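Local structure of PCF11 protein (Saccharomyces cerevisiae, 1SZ9) at residues Asp4-Val7 with Ile8-Phe12; Pro25-Thr28 with Thr29-Leu33. The protein is a 3'-RNA-processing factor that recognises the carboxy-terminal domain of RNA polymerase II during mRNA processing. One frame throughout, in Å; residues are numbered along the deposited sequence.

Contact 1 of 2, residues Asp4-Val7 with Ile8-Phe12; sequences DTEV and IVKDF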
ATOM      1  N   ASP A   4      25.438   5.351  -0.089  1.00 56.34           N
ATOM      2  CA  ASP A   4      24.403   5.702  -1.048  1.00 54.98           C
ATOM      3  C   ASP A   4      23.047   5.158  -0.592  1.00 52.99           C
ATOM      4  O   ASP A   4      22.036   5.846  -0.662  1.00 51.46           O
ATOM      5  CB  ASP A   4      24.752   5.142  -2.428  1.00 57.26           C
ATOM      6  CG  ASP A   4      25.940   5.848  -3.070  1.00 60.29           C
ATOM      7  OD1 ASP A   4      25.880   7.084  -3.258  1.00 60.24           O
ATOM      8  OD2 ASP A   4      26.936   5.164  -3.393  1.00 62.67           O
ATOM      9  N   THR A   5      23.042   3.915  -0.123  1.00 50.89           N
ATOM     10  CA  THR A   5      21.828   3.258   0.350  1.00 50.04           C
ATOM     11  C   THR A   5      21.175   4.059   1.465  1.00 48.72           C
ATOM     12  O   THR A   5      19.970   4.309   1.446  1.00 47.27           O
ATOM     13  CB  THR A   5      22.149   1.841   0.864  1.00 50.41           C
ATOM     14  OG1 THR A   5      22.563   1.032  -0.242  1.00 50.20           O
ATOM     15  CG2 THR A   5      20.932   1.207   1.536  1.00 50.04           C
ATOM     16  N   GLU A   6      21.995   4.446   2.436  1.00 47.15           N
ATOM     17  CA  GLU A   6      21.565   5.232   3.583  1.00 47.30           C
ATOM     18  C   GLU A   6      20.897   6.536   3.139  1.00 44.06           C
ATOM     19  O   GLU A   6      19.816   6.879   3.594  1.00 43.35           O
ATOM     20  CB  GLU A   6      22.781   5.544   4.464  1.00 50.02           C
ATOM     21  CG  GLU A   6      22.494   6.459   5.636  1.00 56.72           C
ATOM     22  CD  GLU A   6      22.807   5.803   6.967  1.00 60.27           C
ATOM     23  OE1 GLU A   6      23.923   5.252   7.110  1.00 62.26           O
ATOM     24  OE2 GLU A   6      21.941   5.843   7.869  1.00 62.76           O
ATOM     25  N   VAL A   7      21.559   7.259   2.248  1.00 42.26           N
ATOM     26  CA  VAL A   7      21.047   8.513   1.739  1.00 40.97           C
ATOM     27  C   VAL A   7      19.709   8.326   1.012  1.00 39.82           C
ATOM     28  O   VAL A   7      18.754   9.073   1.246  1.00 36.16           O
ATOM     29  CB  VAL A   7      22.064   9.166   0.773  1.00 41.74           C
ATOM     30  CG1 VAL A   7      21.433  10.362   0.074  1.00 39.82           C
ATOM     31  CG2 VAL A   7      23.296   9.609   1.549  1.00 43.19           C
ATOM     32  N   ILE A   8      19.645   7.339   0.123  1.00 37.19           N
ATOM     33  CA  ILE A   8      18.415   7.086  -0.612  1.00 36.70           C
ATOM     34  C   ILE A   8      17.263   6.695   0.325  1.00 33.55           C
ATOM     35  O   ILE A   8      16.147   7.187   0.185  1.00 31.25           O
ATOM     36  CB  ILE A   8      18.622   5.982  -1.671  1.00 37.59           C
ATOM     37  CG1 ILE A   8      19.741   6.409  -2.629  1.00 39.36           C
ATOM     38  CG2 ILE A   8      17.313   5.753  -2.462  1.00 35.88           C
ATOM     39  CD1 ILE A   8      20.219   5.309  -3.567  1.00 44.13           C
ATOM     40  N   VAL A   9      17.539   5.822   1.282  1.00 31.92           N
ATOM     41  CA  VAL A   9      16.506   5.392   2.211  1.00 33.72           C
ATOM     42  C   VAL A   9      16.020   6.549   3.085  1.00 35.80           C
ATOM     43  O   VAL A   9      14.816   6.695   3.305  1.00 34.07           O
ATOM     44  CB  VAL A   9      17.000   4.214   3.096  1.00 33.75           C
ATOM     45  CG1 VAL A   9      16.012   3.935   4.229  1.00 33.65           C
ATOM     46  CG2 VAL A   9      17.154   2.957   2.240  1.00 31.90           C
ATOM     47  N   LYS A  10      16.945   7.380   3.571  1.00 36.25           N
ATOM     48  CA  LYS A  10      16.555   8.513   4.411  1.00 38.13           C
ATOM     49  C   LYS A  10      15.727   9.503   3.607  1.00 37.01           C
ATOM     50  O   LYS A  10      14.796  10.117   4.115  1.00 35.81           O
ATOM     51  CB  LYS A  10      17.783   9.220   4.987  1.00 38.76           C
ATOM     52  CG  LYS A  10      18.394   8.503   6.168  1.00 43.51           C
ATOM     53  CD  LYS A  10      19.587   9.262   6.723  1.00 45.40           C
ATOM     54  CE  LYS A  10      20.128   8.591   7.974  1.00 45.33           C
ATOM     55  NZ  LYS A  10      21.319   9.327   8.496  1.00 47.66           N
ATOM     56  N   ASP A  11      16.083   9.650   2.342  1.00 37.02           N
ATOM     57  CA  ASP A  11      15.380  10.552   1.452  1.00 37.27           C
ATOM     58  C   ASP A  11      13.959  10.010   1.234  1.00 36.23           C
ATOM     59  O   ASP A  11      12.993  10.784   1.203  1.00 35.14           O
ATOM     60  CB  ASP A  11      16.166  10.651   0.135  1.00 42.49           C
ATOM     61  CG  ASP A  11      15.501  11.547  -0.900  1.00 47.35           C
ATOM     62  OD1 ASP A  11      15.137  12.703  -0.585  1.00 50.74           O
ATOM     63  OD2 ASP A  11      15.360  11.093  -2.056  1.00 52.07           O
ATOM     64  N   PHE A  12      13.830   8.686   1.108  1.00 32.16           N
ATOM     65  CA  PHE A  12      12.511   8.055   0.902  1.00 31.36           C
ATOM     66  C   PHE A  12      11.658   8.327   2.141  1.00 30.16           C
ATOM     67  O   PHE A  12      10.516   8.777   2.029  1.00 26.66           O
ATOM     68  CB  PHE A  12      12.647   6.528   0.701  1.00 28.84           C
ATOM     69  CG  PHE A  12      11.382   5.845   0.225  1.00 26.87           C
ATOM     70  CD1 PHE A  12      11.076   5.765  -1.136  1.00 23.18           C
ATOM     71  CD2 PHE A  12      10.506   5.264   1.135  1.00 25.30           C
ATOM     72  CE1 PHE A  12       9.916   5.107  -1.584  1.00 21.22           C
ATOM     73  CE2 PHE A  12       9.337   4.606   0.691  1.00 26.98           C
ATOM     74  CZ  PHE A  12       9.054   4.531  -0.673  1.00 23.07           C
TER
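I8 N, V9 N, K10 N and D11 N each donate to the carbonyl oxygen four residues back, D4 O to V7 O, and every one of these i to i+4 bonds is 2.9 Å long. The straightest joins I8 N to D4 O, with 169° at the hydrogen. The I8 side chain also packs over D4 O: chi1 of -58° turns the CG1 branch back beside the residue's own nitrogen, which brings CG1 to 3.1 Å from D4 O, and CD1 follows at 3.5 Å from that oxygen. V9 does much the same one step on, its CG2 lying 3.2 Å from T5 O, while the two methyls T5 CG2 and V9 CG2 meet more loosely. All this belongs to helix 3-16, the first of the all-helical CTD-interacting domain. T5 and V9 lean on Y43 of helix 41-54, and I8 on F44 of the same helix; T5 OG1 is hydrogen-bonded to D2 OD2. With an alanine in place of I8, the CG1-CD1 arm would be gone, and the contacts with F44 and N37 would probably be lost along with the packing over D4 O. A charged pair, E6 and K10, lies on the exposed side of the helix. E6 and K10 run side by side and point the same way, E6 bent at chi2 (120°) and K10 extended beyond CG. OE2 of E6 forms a salt bridge with K10 NZ at a long 3.6 Å and passes nearer to K10 CE, at 3.3 Å, so the carboxylate rests against the end of the lysine chain as well as its charge.

Contact 2 of 2, residues Pro25-Thr28 with Thr29-Leu33; sequences PIIT and TLTKL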
ATOM      1  N   PRO A  25       2.158  14.600  -6.428  1.00 21.71           N
ATOM      2  CA  PRO A  25       3.606  14.781  -6.652  1.00 22.98           C
ATOM      3  C   PRO A  25       4.443  13.865  -5.773  1.00 20.85           C
ATOM      4  O   PRO A  25       5.404  13.262  -6.237  1.00 22.81           O
ATOM      5  CB  PRO A  25       3.843  16.256  -6.306  1.00 22.95           C
ATOM      6  CG  PRO A  25       2.537  16.891  -6.576  1.00 18.92           C
ATOM      7  CD  PRO A  25       1.536  15.882  -6.059  1.00 19.00           C
ATOM      8  N   ILE A  26       4.066  13.767  -4.502  1.00 21.43           N
ATOM      9  CA  ILE A  26       4.773  12.918  -3.547  1.00 21.53           C
ATOM     10  C   ILE A  26       4.603  11.427  -3.866  1.00 21.57           C
ATOM     11  O   ILE A  26       5.571  10.665  -3.904  1.00 21.91           O
ATOM     12  CB  ILE A  26       4.278  13.165  -2.092  1.00 21.47           C
ATOM     13  CG1 ILE A  26       4.695  14.561  -1.608  1.00 21.51           C
ATOM     14  CG2 ILE A  26       4.812  12.092  -1.174  1.00 17.70           C
ATOM     15  CD1 ILE A  26       4.183  14.898  -0.197  1.00 21.58           C
ATOM     16  N   ILE A  27       3.371  11.004  -4.090  1.00 22.04           N
ATOM     17  CA  ILE A  27       3.143   9.596  -4.396  1.00 21.65           C
ATOM     18  C   ILE A  27       3.915   9.196  -5.646  1.00 21.15           C
ATOM     19  O   ILE A  27       4.567   8.152  -5.682  1.00 19.75           O
ATOM     20  CB  ILE A  27       1.627   9.309  -4.563  1.00 21.25           C
ATOM     21  CG1 ILE A  27       0.976   9.242  -3.173  1.00 21.33           C
ATOM     22  CG2 ILE A  27       1.397   7.998  -5.315  1.00 21.09           C
ATOM     23  CD1 ILE A  27      -0.526   9.392  -3.228  1.00 23.38           C
ATOM     24  N   THR A  28       3.860  10.038  -6.665  1.00 22.29           N
ATOM     25  CA  THR A  28       4.568   9.740  -7.906  1.00 23.66           C
ATOM     26  C   THR A  28       6.081   9.747  -7.706  1.00 24.96           C
ATOM     27  O   THR A  28       6.788   8.928  -8.285  1.00 26.60           O
ATOM     28  CB  THR A  28       4.168  10.746  -9.006  1.00 25.40           C
ATOM     29  OG1 THR A  28       2.824  10.457  -9.420  1.00 28.59           O
ATOM     30  CG2 THR A  28       5.105  10.629 -10.226  1.00 30.11           C
ATOM     31  N   THR A  29       6.573  10.668  -6.883  1.00 23.79           N
ATOM     32  CA  THR A  29       8.003  10.748  -6.622  1.00 23.50           C
ATOM     33  C   THR A  29       8.466   9.512  -5.852  1.00 23.19           C
ATOM     34  O   THR A  29       9.535   8.969  -6.137  1.00 22.10           O
ATOM     35  CB  THR A  29       8.357  12.059  -5.870  1.00 24.24           C
ATOM     36  OG1 THR A  29       8.088  13.175  -6.736  1.00 24.15           O
ATOM     37  CG2 THR A  29       9.837  12.083  -5.473  1.00 24.29           C
ATOM     38  N   LEU A  30       7.668   9.053  -4.890  1.00 20.88           N
ATOM     39  CA  LEU A  30       8.022   7.841  -4.148  1.00 21.09           C
ATOM     40  C   LEU A  30       8.035   6.615  -5.097  1.00 22.62           C
ATOM     41  O   LEU A  30       8.853   5.706  -4.937  1.00 22.85           O
ATOM     42  CB  LEU A  30       7.024   7.595  -3.004  1.00 19.83           C
ATOM     43  CG  LEU A  30       7.069   8.552  -1.799  1.00 20.88           C
ATOM     44  CD1 LEU A  30       5.873   8.280  -0.851  1.00 18.66           C
ATOM     45  CD2 LEU A  30       8.417   8.364  -1.050  1.00 19.48           C
ATOM     46  N   THR A  31       7.130   6.603  -6.079  1.00 22.06           N
ATOM     47  CA  THR A  31       7.035   5.502  -7.040  1.00 21.01           C
ATOM     48  C   THR A  31       8.281   5.483  -7.939  1.00 23.34           C
ATOM     49  O   THR A  31       8.816   4.424  -8.247  1.00 23.07           O
ATOM     50  CB  THR A  31       5.757   5.658  -7.912  1.00 23.25           C
ATOM     51  OG1 THR A  31       4.617   5.746  -7.048  1.00 23.13           O
ATOM     52  CG2 THR A  31       5.578   4.461  -8.875  1.00 18.93           C
ATOM     53  N   LYS A  32       8.739   6.663  -8.352  1.00 23.64           N
ATOM     54  CA  LYS A  32       9.924   6.776  -9.194  1.00 25.12           C
ATOM     55  C   LYS A  32      11.164   6.333  -8.402  1.00 27.03           C
ATOM     56  O   LYS A  32      12.037   5.663  -8.940  1.00 27.77           O
ATOM     57  CB  LYS A  32      10.087   8.221  -9.686  1.00 25.84           C
ATOM     58  CG  LYS A  32       9.034   8.651 -10.701  1.00 27.23           C
ATOM     59  CD  LYS A  32       9.045  10.174 -10.903  1.00 28.23           C
ATOM     60  CE  LYS A  32      10.377  10.653 -11.464  1.00 29.19           C
ATOM     61  NZ  LYS A  32      10.360  12.106 -11.727  1.00 26.51           N
ATOM     62  N   LEU A  33      11.238   6.701  -7.125  1.00 26.63           N
ATOM     63  CA  LEU A  33      12.361   6.274  -6.291  1.00 28.69           C
ATOM     64  C   LEU A  33      12.355   4.736  -6.163  1.00 29.23           C
ATOM     65  O   LEU A  33      13.411   4.090  -6.143  1.00 29.04           O
ATOM     66  CB  LEU A  33      12.264   6.904  -4.890  1.00 29.47           C
ATOM     67  CG  LEU A  33      12.703   8.369  -4.721  1.00 29.27           C
ATOM     68  CD1 LEU A  33      12.339   8.887  -3.327  1.00 29.70           C
ATOM     69  CD2 LEU A  33      14.227   8.460  -4.937  1.00 30.44           C
TER
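Two threonines on helix 24-36, T29 and T31, turn their hydroxyls back onto the helix's own carbonyls. T29 OG1 donates to P25 O at 2.7 Å, and T29 N reaches that same oxygen at 2.9 Å from the opposite face of the carbonyl plane, so one acceptor is gripped twice by one residue. T31 repeats the arrangement on I27 O: its OG1 bonds at 2.8 Å from above the carbonyl plane, 35° out of it, while T31 N approaches the other face. Chi1 of -56° holds the T31 hydroxyl beside its own backbone nitrogen, within range of I27 O, and OG1 is further tied to S69 of helix 57-73. This buried hydroxyl therefore links two helices. On another flank I26 and L30 lie side by side, CG2 of I26 4.0 Å from L30 CD1, and the pair faces I15 of helix 3-16. L30 CG also sits 3.3 Å from I26 O, the acceptor of a backbone bond from L30 N. The T28 side chain lies at an angle to the K32 chain on the outer side, with T28 CG2 4.0 Å from K32 CD. Threonine hydroxyls bonded back to the carbonyl four residues earlier are a well-known feature of alpha-helices; here the helix is packed between 3-16 and 57-73 in the helical CID fold.

How the contacts relate
From the N terminus, the chain first runs through contact 1, in helix 3-16, and then contact 2, in helix 24-36. The two are in series, neither nested nor crossed, and neither closes a loop: each spans about two and a half turns of a single helix. Their centres are about 14 Å apart, and they touch where the end of 8-12 meets 29-33. CE1 of F12 lies 3.6 Å from L30 O, while L33 CD1 meets both D11 and F12. F12 also stacks on F44, so its ring ties these first two helices to helix 41-54. Contact 2 extends the association to helix 57-73 through I27 and T31.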